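Long-range contacts in excretory-secretory protein 2 (PDB 3NSW), which is a hookworm excretory-secretory protein with a netrin-like fold, whose molecular activity is not established but which may modulate the host immune response: residues C7-L11 against N68-T72; D74-V78 against V90-L96; N39-W43 against Q55-F59. All coordinates share one frame. Residues are numbered along the deposited sequence.

Interaction 1: residues C7-L11 against N68-T72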
loop_
_atom_site.group_PDB
_atom_site.type_symbol
_atom_site.label_atom_id
_atom_site.label_comp_id
_atom_site.label_asym_id
_atom_site.label_seq_id
_atom_site.Cartn_x
_atom_site.Cartn_y
_atom_site.Cartn_z
ATOM N N CYS A 7 8.952 -4.484 -6.446
ATOM C CA CYS A 7 8.855 -3.297 -7.282
ATOM C C CYS A 7 7.416 -2.756 -7.287
ATOM O O CYS A 7 6.637 -3.063 -8.186
ATOM C CB CYS A 7 9.358 -3.603 -8.691
ATOM S SG CYS A 7 11.116 -4.065 -8.721
ATOM N N PRO A 8 7.062 -1.945 -6.272
ATOM C CA PRO A 8 5.682 -1.462 -6.177
ATOM C C PRO A 8 5.326 -0.591 -7.370
ATOM O O PRO A 8 6.210 -0.004 -8.000
ATOM C CB PRO A 8 5.676 -0.625 -4.883
ATOM C CG PRO A 8 6.911 -0.995 -4.168
ATOM C CD PRO A 8 7.907 -1.426 -5.183
ATOM N N LYS A 9 4.046 -0.539 -7.699
ATOM C CA LYS A 9 3.611 0.289 -8.816
ATOM C C LYS A 9 2.639 1.339 -8.334
ATOM O O LYS A 9 1.856 1.073 -7.435
ATOM C CB LYS A 9 2.958 -0.572 -9.898
ATOM C CG LYS A 9 1.735 -1.356 -9.439
ATOM C CD LYS A 9 1.156 -2.171 -10.595
ATOM C CE LYS A 9 -0.145 -2.856 -10.204
ATOM N NZ LYS A 9 -0.690 -3.686 -11.318
ATOM N N MET A 10 2.683 2.513 -8.958
ATOM C CA MET A 10 1.687 3.550 -8.722
ATOM C C MET A 10 0.472 3.216 -9.565
ATOM O O MET A 10 0.608 2.894 -10.751
ATOM C CB MET A 10 2.203 4.928 -9.145
ATOM C CG MET A 10 3.377 5.473 -8.357
ATOM S SD MET A 10 3.133 5.554 -6.574
ATOM C CE MET A 10 1.639 6.508 -6.401
ATOM N N LEU A 11 -0.708 3.283 -8.951
ATOM C CA LEU A 11 -1.962 3.104 -9.677
ATOM C C LEU A 11 -2.685 4.433 -9.820
ATOM O O LEU A 11 -2.855 5.162 -8.840
ATOM C CB LEU A 11 -2.896 2.145 -8.939
ATOM C CG LEU A 11 -2.737 0.629 -8.943
ATOM C CD1 LEU A 11 -4.004 0.041 -8.338
ATOM C CD2 LEU A 11 -2.513 0.074 -10.343
ATOM N N ASN A 68 10.310 2.435 -9.576
ATOM C CA ASN A 68 9.165 2.863 -10.376
ATOM C C ASN A 68 8.148 3.641 -9.535
ATOM O O ASN A 68 7.074 4.022 -10.018
ATOM C CB ASN A 68 8.510 1.674 -11.085
ATOM C CG ASN A 68 9.406 1.065 -12.147
ATOM O OD1 ASN A 68 10.290 1.729 -12.692
ATOM N ND2 ASN A 68 9.180 -0.207 -12.450
ATOM N N ILE A 69 8.498 3.864 -8.271
ATOM C CA ILE A 69 7.762 4.788 -7.405
ATOM C C ILE A 69 8.746 5.776 -6.782
ATOM O O ILE A 69 9.928 5.464 -6.618
ATOM C CB ILE A 69 6.953 4.068 -6.290
ATOM C CG1 ILE A 69 7.879 3.320 -5.322
ATOM C CG2 ILE A 69 5.868 3.149 -6.890
ATOM C CD1 ILE A 69 7.164 2.724 -4.101
ATOM N N GLN A 70 8.259 6.967 -6.451
ATOM C CA GLN A 70 9.077 7.952 -5.757
ATOM C C GLN A 70 8.199 8.562 -4.682
ATOM O O GLN A 70 7.694 9.667 -4.839
ATOM C CB GLN A 70 9.570 9.036 -6.722
ATOM C CG GLN A 70 10.760 9.846 -6.203
ATOM C CD GLN A 70 12.077 9.099 -6.313
ATOM O OE1 GLN A 70 12.609 8.909 -7.408
ATOM N NE2 GLN A 70 12.619 8.682 -5.173
ATOM N N LEU A 71 7.979 7.814 -3.606
ATOM C CA LEU A 71 7.049 8.267 -2.569
ATOM C C LEU A 71 7.654 9.441 -1.819
ATOM O O LEU A 71 8.882 9.556 -1.708
ATOM C CB LEU A 71 6.693 7.130 -1.614
ATOM C CG LEU A 71 6.216 5.835 -2.264
ATOM C CD1 LEU A 71 5.767 4.824 -1.207
ATOM C CD2 LEU A 71 5.094 6.110 -3.259
ATOM N N THR A 72 6.797 10.329 -1.336
ATOM C CA THR A 72 7.275 11.526 -0.649
ATOM C C THR A 72 7.115 11.431 0.862
ATOM O O THR A 72 6.243 10.725 1.369
ATOM C CB THR A 72 6.607 12.811 -1.178
ATOM O OG1 THR A 72 5.189 12.626 -1.250
ATOM C CG2 THR A 72 7.140 13.160 -2.573
HETATM O O HOH W 1 8.838 -0.052 -8.397
HETATM O O HOH W 2 4.676 2.738 -11.089
#
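I69 lays its side chain against P8 and M10 at once: its CD1 lies 3.7 Å from CG of P8, while its CG2 sits 3.7 Å from SD of M10 and 3.4 Å from the carbonyl O of P8. The same sulfur reaches L71, with M10 SD 3.9 Å from L71 CD2, so the thioether spans two residues of the loop. K9 and I69 are closest in register, at 6.3 Å between their CA atoms, which is too wide for direct backbone pairing. Two waters fill the gap: one donates to P8 O (2.7 Å) and accepts from N68 N (3.1 Å), the other accepts from M10 N (2.9 Å) and donates to N68 O (2.9 Å). In this netrin-like fold, strand 9-10 is an outermost strand of the sheet, and its neighbour in the sheet is strand 88-92, where K9 is hydrogen-bonded to C88 and V90 through its backbone. The C7-C66 disulfide ties the N-terminal segment covalently to the chain just ahead of the 68-72 loop.

Interaction 2: residues D74-V78 against V90-L96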
loop_
_atom_site.group_PDB
_atom_site.type_symbol
_atom_site.label_atom_id
_atom_site.label_comp_id
_atom_site.label_asym_id
_atom_site.label_seq_id
_atom_site.Cartn_x
_atom_site.Cartn_y
_atom_site.Cartn_z
ATOM N N ASP A 74 6.170 12.007 4.631
ATOM C CA ASP A 74 5.009 12.442 5.414
ATOM C C ASP A 74 3.766 12.501 4.538
ATOM O O ASP A 74 2.895 13.353 4.730
ATOM C CB ASP A 74 5.225 13.815 6.076
ATOM C CG ASP A 74 6.449 13.870 6.988
ATOM O OD1 ASP A 74 6.729 12.911 7.726
ATOM O OD2 ASP A 74 7.125 14.902 6.956
ATOM N N THR A 75 3.701 11.603 3.558
ATOM C CA THR A 75 2.600 11.596 2.601
ATOM C C THR A 75 1.747 10.346 2.778
ATOM O O THR A 75 2.268 9.262 3.058
ATOM C CB THR A 75 3.133 11.694 1.161
ATOM O OG1 THR A 75 3.908 12.897 1.041
ATOM C CG2 THR A 75 1.989 11.762 0.154
ATOM N N ASP A 76 0.435 10.500 2.628
ATOM C CA ASP A 76 -0.479 9.411 2.914
ATOM C C ASP A 76 -0.777 8.630 1.632
ATOM O O ASP A 76 -1.023 9.229 0.591
ATOM C CB ASP A 76 -1.787 9.924 3.492
ATOM C CG ASP A 76 -1.642 10.490 4.903
ATOM O OD1 ASP A 76 -0.552 10.395 5.497
ATOM O OD2 ASP A 76 -2.647 11.011 5.414
ATOM N N TYR A 77 -0.788 7.303 1.742
ATOM C CA TYR A 77 -1.084 6.423 0.602
ATOM C C TYR A 77 -2.050 5.311 0.957
ATOM O O TYR A 77 -2.151 4.893 2.112
ATOM C CB TYR A 77 0.214 5.774 0.115
ATOM C CG TYR A 77 1.196 6.775 -0.435
ATOM C CD1 TYR A 77 1.084 7.230 -1.743
ATOM C CD2 TYR A 77 2.221 7.309 0.376
ATOM C CE1 TYR A 77 1.985 8.167 -2.257
ATOM C CE2 TYR A 77 3.118 8.251 -0.131
ATOM C CZ TYR A 77 2.992 8.665 -1.448
ATOM O OH TYR A 77 3.864 9.588 -1.959
ATOM N N VAL A 78 -2.760 4.812 -0.049
ATOM C CA VAL A 78 -3.399 3.515 0.092
ATOM C C VAL A 78 -2.386 2.523 -0.476
ATOM O O VAL A 78 -1.837 2.743 -1.563
ATOM C CB VAL A 78 -4.720 3.436 -0.698
ATOM C CG1 VAL A 78 -5.303 2.030 -0.620
ATOM C CG2 VAL A 78 -5.723 4.446 -0.148
ATOM N N VAL A 90 0.209 1.222 -5.080
ATOM C CA VAL A 90 0.226 2.434 -4.246
ATOM C C VAL A 90 -0.598 3.524 -4.927
ATOM O O VAL A 90 -0.481 3.729 -6.136
ATOM C CB VAL A 90 1.676 2.967 -4.057
ATOM C CG1 VAL A 90 1.691 4.090 -3.004
ATOM C CG2 VAL A 90 2.625 1.845 -3.650
ATOM N N LYS A 91 -1.411 4.227 -4.145
ATOM C CA LYS A 91 -2.226 5.333 -4.638
ATOM C C LYS A 91 -2.241 6.430 -3.573
ATOM O O LYS A 91 -2.385 6.145 -2.389
ATOM C CB LYS A 91 -3.656 4.849 -4.914
ATOM C CG LYS A 91 -4.717 5.961 -5.021
ATOM C CD LYS A 91 -5.025 6.351 -6.464
ATOM C CE LYS A 91 -5.980 7.545 -6.485
ATOM N NZ LYS A 91 -6.682 7.729 -7.774
ATOM N N LEU A 92 -2.049 7.677 -3.995
ATOM C CA LEU A 92 -2.134 8.813 -3.077
ATOM C C LEU A 92 -3.501 8.842 -2.414
ATOM O O LEU A 92 -4.524 8.871 -3.095
ATOM C CB LEU A 92 -1.915 10.128 -3.840
ATOM C CG LEU A 92 -1.576 11.355 -3.001
ATOM C CD1 LEU A 92 -0.166 11.207 -2.455
ATOM C CD2 LEU A 92 -1.707 12.613 -3.845
ATOM N N HIS A 93 -3.520 8.831 -1.084
ATOM C CA HIS A 93 -4.777 8.803 -0.346
ATOM C C HIS A 93 -5.662 10.020 -0.651
ATOM O O HIS A 93 -6.875 9.877 -0.828
ATOM C CB HIS A 93 -4.524 8.681 1.160
ATOM C CG HIS A 93 -5.773 8.526 1.964
ATOM N ND1 HIS A 93 -6.376 9.579 2.617
ATOM C CD2 HIS A 93 -6.535 7.439 2.221
ATOM C CE1 HIS A 93 -7.460 9.149 3.236
ATOM N NE2 HIS A 93 -7.574 7.852 3.019
ATOM N N ASP A 94 -5.049 11.198 -0.744
ATOM C CA ASP A 94 -5.783 12.446 -1.039
ATOM C C ASP A 94 -6.361 12.475 -2.460
ATOM O O ASP A 94 -7.144 13.371 -2.793
ATOM C CB ASP A 94 -4.888 13.676 -0.829
ATOM C CG ASP A 94 -4.658 14.007 0.642
ATOM O OD1 ASP A 94 -5.446 13.562 1.509
ATOM O OD2 ASP A 94 -3.674 14.728 0.930
ATOM N N GLY A 95 -5.961 11.511 -3.290
ATOM C CA GLY A 95 -6.454 11.395 -4.665
ATOM C C GLY A 95 -7.581 10.400 -4.896
ATOM O O GLY A 95 -7.991 10.190 -6.039
ATOM N N LEU A 96 -8.083 9.790 -3.824
ATOM C CA LEU A 96 -9.190 8.822 -3.906
ATOM C C LEU A 96 -10.509 9.443 -4.398
ATOM O O LEU A 96 -10.960 10.465 -3.875
ATOM C CB LEU A 96 -9.427 8.147 -2.546
ATOM C CG LEU A 96 -8.435 7.124 -1.970
ATOM C CD1 LEU A 96 -8.814 6.757 -0.541
ATOM C CD2 LEU A 96 -8.371 5.874 -2.820
HETATM O O HOH W 3 -2.389 11.634 0.287
#
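Two apolar clusters hold this contact together. In one, V78 CG2 lies 3.9 Å from L96 CD1 and also 3.9 Å from CD2 of H93, whose imidazole presents its edge to the valine. In the other, V90 and L92 both meet the Y77 ring along its CD1-CE1 bond, with Y77 CD1 3.4 Å from V90 CG1 and Y77 CE1 3.7 Å from L92 CD1; the latter methyl also meets T75 CG2 at 3.4 Å. Between the clusters runs the backbone of an antiparallel beta hairpin formed by strands 75-82 and 88-92. V78 and K91 are a hydrogen-bonded pair, with V78 N to K91 O at 2.7 Å and K91 N to V78 O at 3.0 Å. Y77 and L92 form the adjoining non-hydrogen-bonded pair, but their side chains diverge and the axes of the short segments, 4.5 Å apart at closest, run at 130° to each other, 50° from antiparallel, evidence of a strongly twisted end. The pairing nevertheless carries on into the 3-10 segment 93-95, because H93 N donates to D76 O (3.0 Å, 168°). That carbonyl also accepts from a water, at 2.8 Å, which in turn accepts from D94 N at 2.9 Å. At the polar edge the side chains turn to other partners: D76 OD1 bonds to T29, the H93 ring stacks on Y27, and K91 NZ bonds to S12 O and forms a salt bridge with E100, besides a weak 3.3 Å bond to G95 O. Direct polar cohesion across the contact is therefore all main-chain, whereas the side chains supply apolar packing and ties to neighbouring parts of the fold.

Interaction 3: residues N39-W43 against Q55-F59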
loop_
_atom_site.group_PDB
_atom_site.type_symbol
_atom_site.label_atom_id
_atom_site.label_comp_id
_atom_site.label_asym_id
_atom_site.label_seq_id
_atom_site.Cartn_x
_atom_site.Cartn_y
_atom_site.Cartn_z
ATOM N N ASN A 39 9.852 3.668 5.343
ATOM C CA ASN A 39 9.240 3.444 6.644
ATOM C C ASN A 39 7.781 3.862 6.596
ATOM O O ASN A 39 7.439 4.899 6.009
ATOM C CB ASN A 39 9.954 4.251 7.741
ATOM C CG ASN A 39 11.375 3.783 7.998
ATOM O OD1 ASN A 39 12.278 4.604 8.165
ATOM N ND2 ASN A 39 11.581 2.473 8.056
ATOM N N LEU A 40 6.929 3.052 7.218
ATOM C CA LEU A 40 5.477 3.236 7.178
ATOM C C LEU A 40 4.845 3.285 8.564
ATOM O O LEU A 40 5.237 2.539 9.483
ATOM C CB LEU A 40 4.811 2.072 6.427
ATOM C CG LEU A 40 5.315 1.749 5.024
ATOM C CD1 LEU A 40 4.625 0.492 4.497
ATOM C CD2 LEU A 40 5.069 2.936 4.099
ATOM N N GLN A 41 3.870 4.175 8.696
ATOM C CA GLN A 41 2.929 4.153 9.801
ATOM C C GLN A 41 1.603 3.654 9.249
ATOM O O GLN A 41 1.095 4.187 8.266
ATOM C CB GLN A 41 2.753 5.562 10.390
ATOM C CG GLN A 41 1.532 5.734 11.292
ATOM C CD GLN A 41 1.752 5.205 12.704
ATOM O OE1 GLN A 41 2.741 5.535 13.353
ATOM N NE2 GLN A 41 0.823 4.383 13.182
ATOM N N TYR A 42 1.045 2.631 9.882
ATOM C CA TYR A 42 -0.256 2.096 9.472
ATOM C C TYR A 42 -1.365 2.729 10.296
ATOM O O TYR A 42 -1.298 2.751 11.525
ATOM C CB TYR A 42 -0.290 0.580 9.686
ATOM C CG TYR A 42 0.441 -0.180 8.616
ATOM C CD1 TYR A 42 -0.255 -0.769 7.561
ATOM C CD2 TYR A 42 1.832 -0.308 8.656
ATOM C CE1 TYR A 42 0.417 -1.471 6.564
ATOM C CE2 TYR A 42 2.513 -0.999 7.666
ATOM C CZ TYR A 42 1.802 -1.584 6.633
ATOM O OH TYR A 42 2.477 -2.270 5.665
ATOM N N TRP A 43 -2.396 3.215 9.613
ATOM C CA TRP A 43 -3.549 3.817 10.270
ATOM C C TRP A 43 -4.735 2.875 10.324
ATOM O O TRP A 43 -5.497 2.890 11.295
ATOM C CB TRP A 43 -3.961 5.109 9.562
ATOM C CG TRP A 43 -2.878 6.142 9.547
ATOM C CD1 TRP A 43 -2.168 6.572 8.457
ATOM C CD2 TRP A 43 -2.369 6.871 10.674
ATOM N NE1 TRP A 43 -1.256 7.528 8.838
ATOM C CE2 TRP A 43 -1.357 7.734 10.188
ATOM C CE3 TRP A 43 -2.673 6.887 12.041
ATOM C CZ2 TRP A 43 -0.642 8.606 11.024
ATOM C CZ3 TRP A 43 -1.960 7.758 12.879
ATOM C CH2 TRP A 43 -0.957 8.603 12.362
ATOM N N GLN A 55 -5.533 -7.961 14.693
ATOM C CA GLN A 55 -4.263 -7.389 15.131
ATOM C C GLN A 55 -3.279 -7.179 13.983
ATOM O O GLN A 55 -3.108 -8.049 13.123
ATOM C CB GLN A 55 -3.634 -8.251 16.230
ATOM C CG GLN A 55 -4.390 -8.211 17.556
ATOM C CD GLN A 55 -3.831 -9.168 18.594
ATOM O OE1 GLN A 55 -2.616 -9.322 18.731
ATOM N NE2 GLN A 55 -4.722 -9.813 19.340
ATOM N N TRP A 56 -2.650 -6.006 13.992
ATOM C CA TRP A 56 -1.672 -5.615 12.974
ATOM C C TRP A 56 -0.700 -4.587 13.560
ATOM O O TRP A 56 -1.107 -3.747 14.368
ATOM C CB TRP A 56 -2.386 -5.043 11.746
ATOM C CG TRP A 56 -1.502 -4.806 10.549
ATOM C CD1 TRP A 56 -0.882 -3.642 10.209
ATOM C CD2 TRP A 56 -1.154 -5.757 9.528
ATOM N NE1 TRP A 56 -0.166 -3.805 9.048
ATOM C CE2 TRP A 56 -0.319 -5.094 8.609
ATOM C CE3 TRP A 56 -1.471 -7.101 9.306
ATOM C CZ2 TRP A 56 0.206 -5.729 7.484
ATOM C CZ3 TRP A 56 -0.950 -7.728 8.188
ATOM C CH2 TRP A 56 -0.120 -7.042 7.292
ATOM N N PRO A 57 0.595 -4.652 13.164
ATOM C CA PRO A 57 1.562 -3.689 13.703
ATOM C C PRO A 57 1.336 -2.264 13.202
ATOM O O PRO A 57 0.890 -2.063 12.071
ATOM C CB PRO A 57 2.912 -4.215 13.194
ATOM C CG PRO A 57 2.671 -5.646 12.860
ATOM C CD PRO A 57 1.267 -5.689 12.355
ATOM N N SER A 58 1.646 -1.290 14.052
ATOM C CA SER A 58 1.482 0.118 13.711
ATOM C C SER A 58 2.560 0.593 12.741
ATOM O O SER A 58 2.345 1.537 11.984
ATOM C CB SER A 58 1.497 0.977 14.975
ATOM O OG SER A 58 0.459 0.586 15.857
ATOM N N PHE A 59 3.724 -0.061 12.786
ATOM C CA PHE A 59 4.859 0.278 11.917
ATOM C C PHE A 59 5.194 -0.853 10.950
ATOM O O PHE A 59 5.003 -2.030 11.262
ATOM C CB PHE A 59 6.111 0.604 12.744
ATOM C CG PHE A 59 5.846 1.484 13.929
ATOM C CD1 PHE A 59 5.571 2.838 13.762
ATOM C CD2 PHE A 59 5.873 0.958 15.218
ATOM C CE1 PHE A 59 5.326 3.655 14.865
ATOM C CE2 PHE A 59 5.630 1.767 16.325
ATOM C CZ PHE A 59 5.354 3.118 16.145
HETATM O O HOH W 4 -1.720 1.937 14.386
#
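Y42 loses 81 Å² to this contact, F59 55 Å² and S58 50 Å², and these three residues mark where an edge of the netrin-like sheet begins to pair: strand 37-45 meets the chain entering strand 59-63, the outermost strand on this side. The backbone evidence is a short, straight hydrogen bond from Y42 N to S58 O (2.7 Å, 179°). Next to it, Q41 and F59 form an antiparallel non-hydrogen-bonded pair with CA atoms 4.8 Å apart, supported by CA-H...O contacts from F59 CA to L40 O (3.3 Å) and from Q41 CA to S58 O (3.5 Å). The regular pairing continues beyond the segment through backbone bonding of L40 with G60.

On the Y42 side, W56, in the conformer given here, turns the edge of its indole toward the face of the phenol ring. The centroid of the Y42 ring and that of the five-membered ring of W56 are 4.6 Å apart, the planes stand at 64°, and W56 NE1 lies 3.4 Å from Y42 CD1: an edge-to-face pair. Further out, the Y42 hydroxyl is hydrogen-bonded to N85, and the side chain packs on A26 and V28 of strand 24-33. F59 and Q41 send their side chains to one face of the sheet, where Q41 OE1 comes within 3.5 Å of F59 CE1. The amide end of Q41 is held within its own strand, NE2 donating to Y42 O at 3.1 Å. The same carbonyl accepts from a water at 3.0 Å, which, for the S58 conformer given, is also hydrogen-bonded to S58 OG at 3.0 Å.

Overall arrangement
All three contacts reach one mixed sheet, with strands in the order 9-10, 88-92, 75-82, 24-33, 37-45, 59-63. Interaction 1 lies at the first edge, interaction 3 at the other, and interaction 2 joins the second and third strands. Interactions 1 and 2, centres 11 Å apart, touch directly: V90 of interaction 2 makes probable hydrogen bonds with interaction 1, L11 N to V90 O and V90 N to K9 O, both 2.9 Å, and L71 CA packs 3.5 Å from Y77 OH. Interaction 3, nested within the loop that interaction 1 closes, touches neither: nearest atoms are about 4 Å from interaction 2 (centres 15 Å) and about 6 Å from interaction 1 (centres 19 Å), across the chain's centre.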